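Local atomic coordinates of probable benzoylformate decarboxylase (Rhodococcus jostii, PDB entry 7ORX), a protein that belongs to the thiamine diphosphate-dependent enzymes, carrying thiamine diphosphate and a sodium ion in an assembly of four chains. Residues T86-S91 against P401-G405; L364-A369 against F506-F510; Q101-I107 against E131-A135. One frame throughout, in Å; residues are numbered along the deposited sequence.

Contact 1 of 3, residues T86-S91 against P401-G405; sequences TNSVYS and PASGG. With TPP (thiamine diphosphate), chain I.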
loop_
_atom_site.group_PDB
_atom_site.type_symbol
_atom_site.label_atom_id
_atom_site.label_comp_id
_atom_site.label_asym_id
_atom_site.label_seq_id
_atom_site.Cartn_x
_atom_site.Cartn_y
_atom_site.Cartn_z
ATOM N N THR C 86 -15.095 0.934 -8.361
ATOM C CA THR C 86 -15.211 -0.543 -8.235
ATOM C C THR C 86 -15.955 -1.103 -9.456
ATOM O O THR C 86 -15.568 -2.180 -9.941
ATOM C CB THR C 86 -15.934 -0.983 -6.948
ATOM O OG1 THR C 86 -17.337 -0.607 -6.930
ATOM C CG2 THR C 86 -15.200 -0.496 -5.709
ATOM N N ASN C 87 -17.022 -0.440 -9.904
ATOM C CA ASN C 87 -17.821 -0.954 -11.040
ATOM C C ASN C 87 -16.921 -0.952 -12.276
ATOM O O ASN C 87 -16.977 -1.916 -13.036
ATOM C CB ASN C 87 -19.136 -0.182 -11.232
ATOM C CG ASN C 87 -20.177 -0.606 -10.210
ATOM O OD1 ASN C 87 -20.366 -1.789 -9.945
ATOM N ND2 ASN C 87 -20.863 0.345 -9.614
ATOM N N SER C 88 -16.091 0.087 -12.424
ATOM C CA SER C 88 -15.191 0.273 -13.596
ATOM C C SER C 88 -14.206 -0.895 -13.702
ATOM O O SER C 88 -13.984 -1.389 -14.818
ATOM C CB SER C 88 -14.518 1.591 -13.510
ATOM O OG SER C 88 -15.502 2.610 -13.242
ATOM N N VAL C 89 -13.728 -1.377 -12.558
ATOM C CA VAL C 89 -12.784 -2.515 -12.490
ATOM C C VAL C 89 -13.456 -3.741 -13.105
ATOM O O VAL C 89 -12.893 -4.321 -14.049
ATOM C CB VAL C 89 -12.299 -2.733 -11.044
ATOM C CG1 VAL C 89 -11.682 -4.094 -10.813
ATOM C CG2 VAL C 89 -11.332 -1.627 -10.636
ATOM N N TYR C 90 -14.625 -4.126 -12.620
ATOM C CA TYR C 90 -15.281 -5.403 -13.031
ATOM C C TYR C 90 -15.938 -5.257 -14.406
ATOM O O TYR C 90 -16.140 -6.280 -15.033
ATOM C CB TYR C 90 -16.177 -5.900 -11.909
ATOM C CG TYR C 90 -15.388 -6.390 -10.728
ATOM C CD1 TYR C 90 -14.738 -7.607 -10.784
ATOM C CD2 TYR C 90 -15.252 -5.637 -9.569
ATOM C CE1 TYR C 90 -13.992 -8.077 -9.716
ATOM C CE2 TYR C 90 -14.516 -6.098 -8.486
ATOM C CZ TYR C 90 -13.881 -7.325 -8.556
ATOM O OH TYR C 90 -13.088 -7.765 -7.521
ATOM N N SER C 91 -16.170 -4.041 -14.888
ATOM C CA SER C 91 -16.722 -3.799 -16.237
ATOM C C SER C 91 -15.604 -3.601 -17.264
ATOM O O SER C 91 -15.929 -3.412 -18.448
ATOM C CB SER C 91 -17.701 -2.655 -16.235
ATOM O OG SER C 91 -17.102 -1.391 -16.035
ATOM N N PRO C 401 -24.561 -2.551 -12.906
ATOM C CA PRO C 401 -23.303 -2.328 -12.208
ATOM C C PRO C 401 -22.538 -3.636 -11.990
ATOM O O PRO C 401 -23.078 -4.524 -11.352
ATOM C CB PRO C 401 -23.722 -1.710 -10.855
ATOM C CG PRO C 401 -25.194 -1.984 -10.737
ATOM C CD PRO C 401 -25.703 -2.018 -12.154
ATOM N N ALA C 402 -21.291 -3.693 -12.446
ATOM C CA ALA C 402 -20.515 -4.953 -12.531
ATOM C C ALA C 402 -19.994 -5.385 -11.163
ATOM O O ALA C 402 -19.584 -6.521 -11.075
ATOM C CB ALA C 402 -19.416 -4.848 -13.566
ATOM N N SER C 403 -20.018 -4.552 -10.135
ATOM C CA SER C 403 -19.711 -5.014 -8.756
ATOM C C SER C 403 -20.884 -4.690 -7.825
ATOM O O SER C 403 -20.696 -4.643 -6.618
ATOM C CB SER C 403 -18.423 -4.436 -8.239
ATOM O OG SER C 403 -18.658 -3.149 -7.673
ATOM N N GLY C 404 -22.073 -4.502 -8.379
ATOM C CA GLY C 404 -23.289 -4.158 -7.614
ATOM C C GLY C 404 -23.074 -2.960 -6.708
ATOM O O GLY C 404 -23.823 -2.809 -5.750
ATOM N N GLY C 405 -22.066 -2.140 -7.002
ATOM C CA GLY C 405 -21.904 -0.807 -6.401
ATOM C C GLY C 405 -23.054 0.081 -6.816
ATOM O O GLY C 405 -23.138 0.399 -8.019
HETATM N "N1'" TPP I . -24.597 0.296 -0.825
HETATM C "C2'" TPP I . -24.056 0.272 -2.050
HETATM C CM2 TPP I . -23.216 1.434 -2.471
HETATM N "N3'" TPP I . -24.201 -0.723 -2.924
HETATM C "C4'" TPP I . -24.938 -1.780 -2.544
HETATM N "N4'" TPP I . -25.060 -2.767 -3.442
HETATM C "C5'" TPP I . -25.565 -1.843 -1.277
HETATM C "C6'" TPP I . -25.335 -0.758 -0.453
HETATM C "C7'" TPP I . -26.428 -3.013 -0.831
HETATM N N3 TPP I . -27.705 -3.134 -1.574
HETATM C C2 TPP I . -27.925 -4.119 -2.450
HETATM S S1 TPP I . -29.507 -4.091 -3.114
HETATM C C5 TPP I . -29.860 -2.690 -2.148
HETATM C C4 TPP I . -28.782 -2.254 -1.447
HETATM C CM4 TPP I . -28.730 -1.020 -0.594
HETATM C C6 TPP I . -31.252 -2.121 -2.106
HETATM C C7 TPP I . -31.549 -1.175 -3.233
HETATM O O7 TPP I . -32.734 -1.671 -3.884
HETATM P PA TPP I . -33.609 -0.737 -4.838
HETATM O O1A TPP I . -32.894 0.186 -5.769
HETATM O O2A TPP I . -34.580 -0.093 -3.906
HETATM O O3A TPP I . -34.270 -1.931 -5.681
HETATM P PB TPP I . -35.170 -3.184 -5.157
HETATM O O1B TPP I . -35.582 -3.999 -6.372
HETATM O O2B TPP I . -34.326 -3.967 -4.174
HETATM O O3B TPP I . -36.352 -2.519 -4.486
#

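Contact 2 of 3, residues L364-A369 against F506-F510; sequences LVRAGA and FTTAF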
loop_
_atom_site.group_PDB
_atom_site.type_symbol
_atom_site.label_atom_id
_atom_site.label_comp_id
_atom_site.label_asym_id
_atom_site.label_seq_id
_atom_site.Cartn_x
_atom_site.Cartn_y
_atom_site.Cartn_z
ATOM N N LEU C 364 -44.873 -3.888 -20.526
ATOM C CA LEU C 364 -45.235 -2.527 -21.023
ATOM C C LEU C 364 -43.978 -1.861 -21.610
ATOM O O LEU C 364 -44.069 -1.288 -22.690
ATOM C CB LEU C 364 -45.827 -1.690 -19.887
ATOM C CG LEU C 364 -47.343 -1.759 -19.729
ATOM C CD1 LEU C 364 -47.959 -3.023 -20.350
ATOM C CD2 LEU C 364 -47.706 -1.651 -18.241
ATOM N N VAL C 365 -42.824 -1.944 -20.961
ATOM C CA VAL C 365 -41.612 -1.320 -21.547
ATOM C C VAL C 365 -41.280 -2.024 -22.875
ATOM O O VAL C 365 -40.947 -1.336 -23.823
ATOM C CB VAL C 365 -40.437 -1.345 -20.555
ATOM C CG1 VAL C 365 -39.116 -1.020 -21.224
ATOM C CG2 VAL C 365 -40.715 -0.419 -19.367
ATOM N N ARG C 366 -41.389 -3.342 -22.960
ATOM C CA ARG C 366 -41.112 -4.073 -24.218
ATOM C C ARG C 366 -41.990 -3.508 -25.339
ATOM O O ARG C 366 -41.454 -3.184 -26.403
ATOM C CB ARG C 366 -41.345 -5.579 -24.057
ATOM C CG ARG C 366 -41.077 -6.381 -25.323
ATOM C CD ARG C 366 -41.413 -7.848 -25.188
ATOM N NE ARG C 366 -42.828 -8.213 -24.931
ATOM C CZ ARG C 366 -43.307 -8.704 -23.789
ATOM N NH1 ARG C 366 -42.535 -8.867 -22.731
ATOM N NH2 ARG C 366 -44.577 -9.007 -23.691
ATOM N N ALA C 367 -43.291 -3.400 -25.104
ATOM C CA ALA C 367 -44.309 -2.980 -26.094
ATOM C C ALA C 367 -44.127 -1.515 -26.508
ATOM O O ALA C 367 -44.457 -1.196 -27.641
ATOM C CB ALA C 367 -45.671 -3.207 -25.506
ATOM N N GLY C 368 -43.659 -0.636 -25.621
ATOM C CA GLY C 368 -43.537 0.819 -25.881
ATOM C C GLY C 368 -42.198 1.212 -26.465
ATOM O O GLY C 368 -42.144 2.203 -27.128
ATOM N N ALA C 369 -41.126 0.484 -26.187
ATOM C CA ALA C 369 -39.740 0.977 -26.342
ATOM C C ALA C 369 -39.259 0.618 -27.727
ATOM O O ALA C 369 -39.586 -0.444 -28.226
ATOM C CB ALA C 369 -38.813 0.370 -25.322
ATOM N N PHE C 506 -49.003 4.450 -17.123
ATOM C CA PHE C 506 -47.598 4.182 -17.469
ATOM C C PHE C 506 -47.448 4.218 -18.991
ATOM O O PHE C 506 -46.554 4.934 -19.457
ATOM C CB PHE C 506 -47.075 2.844 -16.958
ATOM C CG PHE C 506 -45.680 2.639 -17.469
ATOM C CD1 PHE C 506 -44.633 3.356 -16.927
ATOM C CD2 PHE C 506 -45.440 1.839 -18.571
ATOM C CE1 PHE C 506 -43.356 3.244 -17.459
ATOM C CE2 PHE C 506 -44.155 1.720 -19.095
ATOM C CZ PHE C 506 -43.113 2.432 -18.547
ATOM N N THR C 507 -48.272 3.487 -19.740
ATOM C CA THR C 507 -48.158 3.407 -21.221
ATOM C C THR C 507 -48.184 4.828 -21.796
ATOM O O THR C 507 -47.422 5.106 -22.711
ATOM C CB THR C 507 -49.255 2.536 -21.851
ATOM O OG1 THR C 507 -48.965 1.188 -21.505
ATOM C CG2 THR C 507 -49.384 2.708 -23.351
ATOM N N THR C 508 -49.002 5.713 -21.234
ATOM C CA THR C 508 -49.171 7.139 -21.647
ATOM C C THR C 508 -47.880 7.912 -21.344
ATOM O O THR C 508 -47.313 8.479 -22.292
ATOM C CB THR C 508 -50.390 7.780 -20.971
ATOM O OG1 THR C 508 -51.564 7.133 -21.474
ATOM C CG2 THR C 508 -50.504 9.273 -21.208
ATOM N N ALA C 509 -47.457 7.950 -20.071
ATOM C CA ALA C 509 -46.275 8.702 -19.583
ATOM C C ALA C 509 -45.034 8.268 -20.375
ATOM O O ALA C 509 -44.240 9.145 -20.739
ATOM C CB ALA C 509 -46.121 8.521 -18.085
ATOM N N PHE C 510 -44.908 6.975 -20.646
ATOM C CA PHE C 510 -43.773 6.366 -21.378
ATOM C C PHE C 510 -43.808 6.795 -22.841
ATOM O O PHE C 510 -42.754 7.220 -23.314
ATOM C CB PHE C 510 -43.789 4.843 -21.245
ATOM C CG PHE C 510 -42.562 4.121 -21.742
ATOM C CD1 PHE C 510 -41.291 4.502 -21.344
ATOM C CD2 PHE C 510 -42.687 3.033 -22.582
ATOM C CE1 PHE C 510 -40.166 3.826 -21.800
ATOM C CE2 PHE C 510 -41.571 2.375 -23.052
ATOM C CZ PHE C 510 -40.310 2.769 -22.660
#

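Contact 3 of 3, residues Q101-I107 against E131-A135; sequences QQVRSTI and EPTCA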
loop_
_atom_site.group_PDB
_atom_site.type_symbol
_atom_site.label_atom_id
_atom_site.label_comp_id
_atom_site.label_asym_id
_atom_site.label_seq_id
_atom_site.Cartn_x
_atom_site.Cartn_y
_atom_site.Cartn_z
ATOM N N GLN C 101 -3.712 18.261 -7.655
ATOM C CA GLN C 101 -2.937 18.198 -6.398
ATOM C C GLN C 101 -2.449 19.607 -6.092
ATOM O O GLN C 101 -2.389 20.439 -6.992
ATOM C CB GLN C 101 -1.832 17.160 -6.547
ATOM C CG GLN C 101 -0.773 17.208 -5.477
ATOM C CD GLN C 101 -1.308 16.697 -4.156
ATOM O OE1 GLN C 101 -2.051 17.405 -3.455
ATOM N NE2 GLN C 101 -0.907 15.477 -3.806
ATOM N N GLN C 102 -2.140 19.853 -4.836
ATOM C CA GLN C 102 -1.696 21.166 -4.314
ATOM C C GLN C 102 -0.316 21.486 -4.917
ATOM O O GLN C 102 0.294 20.619 -5.554
ATOM C CB GLN C 102 -1.820 21.001 -2.800
ATOM C CG GLN C 102 -1.553 22.221 -1.950
ATOM C CD GLN C 102 -2.454 23.391 -2.229
ATOM O OE1 GLN C 102 -2.046 24.358 -2.859
ATOM N NE2 GLN C 102 -3.648 23.342 -1.699
ATOM N N VAL C 103 0.134 22.722 -4.829
ATOM C CA VAL C 103 1.448 23.127 -5.400
ATOM C C VAL C 103 2.520 22.153 -4.896
ATOM O O VAL C 103 2.536 21.838 -3.724
ATOM C CB VAL C 103 1.765 24.596 -5.061
ATOM C CG1 VAL C 103 3.221 24.955 -5.198
ATOM C CG2 VAL C 103 0.934 25.529 -5.916
ATOM N N ARG C 104 3.414 21.733 -5.776
ATOM C CA ARG C 104 4.376 20.619 -5.578
ATOM C C ARG C 104 5.247 20.876 -4.336
ATOM O O ARG C 104 5.372 19.955 -3.526
ATOM C CB ARG C 104 5.157 20.467 -6.885
ATOM C CG ARG C 104 5.979 19.202 -6.935
ATOM C CD ARG C 104 6.631 19.047 -8.292
ATOM N NE ARG C 104 5.771 18.310 -9.200
ATOM C CZ ARG C 104 5.669 16.974 -9.266
ATOM N NH1 ARG C 104 6.393 16.200 -8.476
ATOM N NH2 ARG C 104 4.820 16.405 -10.116
ATOM N N SER C 105 5.771 22.090 -4.139
ATOM C CA SER C 105 6.622 22.428 -2.959
ATOM C C SER C 105 5.857 22.325 -1.618
ATOM O O SER C 105 6.530 22.146 -0.594
ATOM C CB SER C 105 7.333 23.766 -3.101
ATOM O OG SER C 105 6.492 24.779 -3.626
ATOM N N THR C 106 4.518 22.372 -1.587
ATOM C CA THR C 106 3.721 22.502 -0.332
ATOM C C THR C 106 3.068 21.172 0.123
ATOM O O THR C 106 2.512 21.144 1.259
ATOM C CB THR C 106 2.633 23.590 -0.457
ATOM O OG1 THR C 106 1.586 23.192 -1.357
ATOM C CG2 THR C 106 3.220 24.934 -0.862
ATOM N N ILE C 107 3.102 20.104 -0.678
ATOM C CA ILE C 107 2.386 18.826 -0.349
ATOM C C ILE C 107 2.946 18.244 0.967
ATOM O O ILE C 107 2.160 17.794 1.779
ATOM C CB ILE C 107 2.472 17.829 -1.526
ATOM C CG1 ILE C 107 1.767 18.354 -2.783
ATOM C CG2 ILE C 107 1.941 16.457 -1.132
ATOM C CD1 ILE C 107 2.295 17.758 -4.082
ATOM N N GLU C 131 1.717 9.523 -9.181
ATOM C CA GLU C 131 1.958 10.981 -9.025
ATOM C C GLU C 131 3.294 11.264 -9.716
ATOM O O GLU C 131 4.319 11.001 -9.113
ATOM C CB GLU C 131 1.909 11.409 -7.543
ATOM C CG GLU C 131 1.981 12.937 -7.335
ATOM C CD GLU C 131 1.566 13.514 -5.974
ATOM O OE1 GLU C 131 0.387 13.999 -5.826
ATOM O OE2 GLU C 131 2.439 13.560 -5.064
ATOM N N PRO C 132 3.354 11.805 -10.961
ATOM C CA PRO C 132 4.641 11.991 -11.637
ATOM C C PRO C 132 5.659 12.692 -10.728
ATOM O O PRO C 132 5.274 13.529 -9.911
ATOM C CB PRO C 132 4.349 12.878 -12.846
ATOM C CG PRO C 132 2.849 12.710 -13.070
ATOM C CD PRO C 132 2.248 12.392 -11.720
ATOM N N THR C 133 6.934 12.343 -10.857
ATOM C CA THR C 133 7.989 12.849 -9.941
ATOM C C THR C 133 8.369 14.304 -10.269
ATOM O O THR C 133 9.056 14.929 -9.437
ATOM C CB THR C 133 9.186 11.905 -9.985
ATOM O OG1 THR C 133 9.596 11.825 -11.356
ATOM C CG2 THR C 133 8.803 10.556 -9.404
ATOM N N CYS C 134 7.949 14.831 -11.423
ATOM C CA CYS C 134 8.174 16.241 -11.821
ATOM C C CYS C 134 7.185 16.655 -12.915
ATOM O O CYS C 134 6.655 15.810 -13.581
ATOM C CB CYS C 134 9.597 16.417 -12.344
ATOM S SG CYS C 134 10.016 15.175 -13.601
ATOM N N ALA C 135 7.031 17.954 -13.123
ATOM C CA ALA C 135 6.191 18.536 -14.185
ATOM C C ALA C 135 6.567 17.937 -15.544
ATOM O O ALA C 135 5.680 17.611 -16.304
ATOM C CB ALA C 135 6.348 20.038 -14.142
#

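Contact 1 of 3, residues T86-S91 against P401-G405
With its CG swung beside its own backbone N (chi1 -77°) and its amide turned at chi2 -44°, N87 directs the end of its side chain at the backbone of S403 and G405. Helix 82-90 falls in the N-terminal thiamine diphosphate-binding family and the type I turn P401-G404 in the C-terminal one, and N87 is a main polar link between these two parts of the enzyme fold. Both ends of its amide are used. N87 OD1 receives S403 N at 2.8 Å, in the carbonyl plane, and a weak bond from G405 N. N87 ND2 gives to G405 O at 2.8 Å, close to the amide plane. Bonds at both ends fix the rotation of the amide. S403 OG lies 3.0 Å from T86 OG1 and also within reach of N87 OD1; T86 OG1 itself is hydrogen-bonded to G83 O. One helical turn on, Y90 packs its CB against A402 CB at 3.8 Å and its ring carbon CD2 against S403 CB, while its OH reaches E110 of the second subunit. At the last residue of the turn, G404 O accepts a nearly straight bond (172°) from thiamine diphosphate N4', 2.6 Å away.

Contact 2 of 3, residues L364-A369 against F506-F510
F506 and F510, one helical turn apart, present their rings to the backbone and side chains of L364-A369. In both phenylalanines CG stands opposite the backbone N (chi1 175° and -170°), which carries the ring out from helix 503-515 toward helix 358-368. CB of F510 rests over a face of the F506 ring, near its rim. L364 and F506 run alongside one another, pointing opposite ways, and L364 CB settles 3.8 Å from F506 CD2. V365 crosses the same ring at a slant, its CG2 branch meeting F506 CZ at 3.8 Å. On the outer side T507 stands at about a right angle to L364, and T507 OG1, already bonded to A503 O, merely touches L364 CG.

F510 works at the end of the partner helix. The methyl CB of A369 lies in the plane of its ring, at the edge, 3.9 Å from F510 CZ. F510 CE2 comes within 3.7 Å of the carbonyl carbon of G368, where the helix gives way to the loop. The side-chain contacts are mainly apolar, though F510 CE2 also meets V365 O and A369 N; the short helix axes lie 10.3 Å apart, inclined at 42°. On the sheet side, V365, F506 and F510 all rest on I454 of strand 452-457, while A369 and F510 reach I426 of strand 425-430. Neighbouring helices packed side by side on one face of a parallel sheet, with helix 503-515 forming the beta-alpha-beta crossover between strands 496-500 and 520-525, are typical of the alpha/beta thiamine diphosphate-binding fold.

Contact 3 of 3, residues Q101-I107 against E131-A135
R104 reaches across to P132 and C134 with a long chain that runs straight and then bends. From CB it is extended, with CG opposite the backbone N (chi1 -169°); the side chain touches P162, and it turns sharply at chi3 (-90°). NE, just beyond the bend, comes within 4.1 Å of C134 CA. CZ lies beneath that same atom, for C134 CA sits 3.6 Å above the centre of the guanidinium plane. At the tip NH1 and NH2 close end-on around a single acceptor: P132 O is 3.2 Å from R104 NH1 and 2.9 Å from R104 NH2. This oxygen lies close to the guanidinium plane, yet both nitrogens approach it from one face of its own carbonyl plane. NH2 also forms a salt bridge with D165, so the guanidinium has a charged partner besides P132 O.

Both segments leave the C-terminal ends of strands in the parallel sheet of the N-terminal alpha/beta domain, 95-101 and 128-130, with strand 157-162 lying between them. Nearer the sheet, the amide of Q101 meets the carboxylate of E131 with their planes 63° apart. Q101 NE2 donates an N-H to the syn lone pair of E131 OE1 at 2.8 Å and is also hydrogen-bonded to N115 O; E131 OE1 is bonded to S160 OG too. The other end of the Q101 amide folds back, OE1 accepting the N-H of Q102. The contact continues into the third subunit, where R104 O is hydrogen-bonded to T133 OG1 of that subunit and T133 OG1 to its R104 O.

In the fold
After the first strands and helices of the N-terminal domain comes helix 82-90, half of contact 1, and then strand 95-101. Contact 3 closes soon after, a short loop joining residues 101-107 to 131-135 within the N-terminal domain and nested inside the far longer loop of contact 1. The chain next builds the central domain and reaches helix 358-368, which opens contact 2. Only then does 401-405 return to helix 82-90 and close contact 1, so contacts 1 and 2 cross; contact 2 closes at helix 503-515. Contact 1 ties the N- and C-terminal domains; contact 2 joins helices 358-368 and 503-515 over the C-terminal sheet, on the opposite side of the chain's centre from contact 3.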